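Local coordinates for amine oxidase domain-containing protein (Pyrococcus furiosus, PDB 3NRN) that binds adenosine monophosphate and is probably an oxidoreductase of the flavin-containing amine oxidase family, though its reaction has not been established, at residues 85-88 and 93-96. Sequence-based numbering, arbitrary orientation.
Sequences GKIL and IFHY
Ile-87 and Phe-94 face each other as the antiparallel hydrogen-bonded pair of a beta hairpin formed by strands 86-89 and 92-95, a compact illustration of how one pair can combine backbone bonding with an aromatic lid. Ile-87 N gives its hydrogen to Phe-94 O at 2.8 Å, and Phe-94 N returns a bond of 2.9 Å to Ile-87 O. The same oxygen also receives a CA-H...O contact from Ile-93. From CB the phenylalanine side chain turns back over the pair: chi1 of 53° sets CG between the backbone N and the carbonyl carbon, which swings the ring toward the neighbouring strand. Along the ring, CG and CD2 pass Ile-87 O, with CD2 at 3.7 Å and the oxygen above one face near the rim. Farther across the same face, CE1 meets Ile-87 CB at 3.9 Å, and CZ touches both CB and CG2. An alanine here would keep the two backbone bonds but would probably leave Ile-87 CB and CG2 without their aromatic cover and open a gap beside Phe-143 of helix 142-156, which both side chains touch. On the opposite face, Leu-88 CD1 packs against Ile-93 CG1 at 3.7 Å. Lys-86 CB lies 3.1 Å from Phe-94 O, and the end of that chain leads away. Beyond the strand pairing, Tyr-96 N makes a longer bond of 3.2 Å to Gly-85 O, and the tyrosine ring brings its CD2 edge to that oxygen, in the plane of the ring. Since strand 86-89 also bonds to strand 286-288, the hairpin adds the outermost strand to a mixed sheet far from the nucleotide. The chemistry is thus divided: polar backbone groups fix the register, whereas apolar contacts line both faces, one turned to helix 142-156, the other leaving Ile-93 exposed.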
# COMPACT_ATOMS: atom_id res chain seq x y z
N GLY A 85 4.11 7.70 15.67
CA GLY A 85 4.56 8.68 14.69
C GLY A 85 5.05 9.97 15.32
O GLY A 85 4.81 10.22 16.50
N LYS A 86 5.73 10.78 14.52
CA LYS A 86 6.26 12.06 14.97
C LYS A 86 5.99 13.15 13.94
O LYS A 86 5.57 12.87 12.81
CB LYS A 86 7.76 11.94 15.23
CG LYS A 86 8.11 10.97 16.34
CD LYS A 86 9.59 10.97 16.63
CE LYS A 86 9.89 10.16 17.89
NZ LYS A 86 11.33 10.21 18.26
N ILE A 87 6.25 14.40 14.32
CA ILE A 87 6.01 15.54 13.44
C ILE A 87 7.16 16.55 13.38
O ILE A 87 7.80 16.84 14.39
CB ILE A 87 4.72 16.27 13.88
CG1 ILE A 87 3.55 15.28 13.89
CG2 ILE A 87 4.43 17.44 12.94
CD1 ILE A 87 2.22 15.88 14.30
N LEU A 88 7.42 17.07 12.18
CA LEU A 88 8.46 18.07 11.96
C LEU A 88 7.77 19.40 11.74
O LEU A 88 7.14 19.60 10.71
CB LEU A 88 9.30 17.73 10.73
CG LEU A 88 10.27 18.82 10.24
CD1 LEU A 88 11.23 19.19 11.36
CD2 LEU A 88 11.04 18.35 9.01
N ILE A 93 11.44 18.10 15.56
CA ILE A 93 10.78 16.81 15.35
C ILE A 93 10.32 16.32 16.71
O ILE A 93 11.14 15.98 17.57
CB ILE A 93 11.73 15.76 14.75
CG1 ILE A 93 12.15 16.17 13.34
CG2 ILE A 93 11.04 14.39 14.74
CD1 ILE A 93 13.07 15.18 12.66
N PHE A 94 9.02 16.26 16.92
CA PHE A 94 8.49 15.83 18.21
C PHE A 94 7.45 14.72 18.13
O PHE A 94 6.96 14.37 17.06
CB PHE A 94 7.91 17.05 18.92
CG PHE A 94 6.91 17.81 18.11
CD1 PHE A 94 5.59 17.40 18.04
CD2 PHE A 94 7.30 18.94 17.39
CE1 PHE A 94 4.66 18.10 17.28
CE2 PHE A 94 6.38 19.65 16.62
CZ PHE A 94 5.06 19.23 16.57
N HIS A 95 7.11 14.18 19.30
CA HIS A 95 6.13 13.12 19.44
C HIS A 95 4.77 13.64 19.00
O HIS A 95 4.39 14.76 19.33
CB HIS A 95 6.09 12.64 20.89
CG HIS A 95 5.26 11.42 21.12
ND1 HIS A 95 3.89 11.40 20.94
CD2 HIS A 95 5.60 10.18 21.54
CE1 HIS A 95 3.43 10.20 21.24
NE2 HIS A 95 4.44 9.44 21.61
N TYR A 96 4.02 12.81 18.28
CA TYR A 96 2.71 13.22 17.79
C TYR A 96 1.77 13.71 18.90
O TYR A 96 0.92 14.56 18.65
CB TYR A 96 2.05 12.08 16.99
CG TYR A 96 1.47 10.95 17.82
CD1 TYR A 96 0.18 11.04 18.34
CD2 TYR A 96 2.20 9.79 18.06
CE1 TYR A 96 -0.37 10.00 19.10
CE2 TYR A 96 1.67 8.75 18.82
CZ TYR A 96 0.38 8.86 19.33
OH TYR A 96 -0.14 7.83 20.08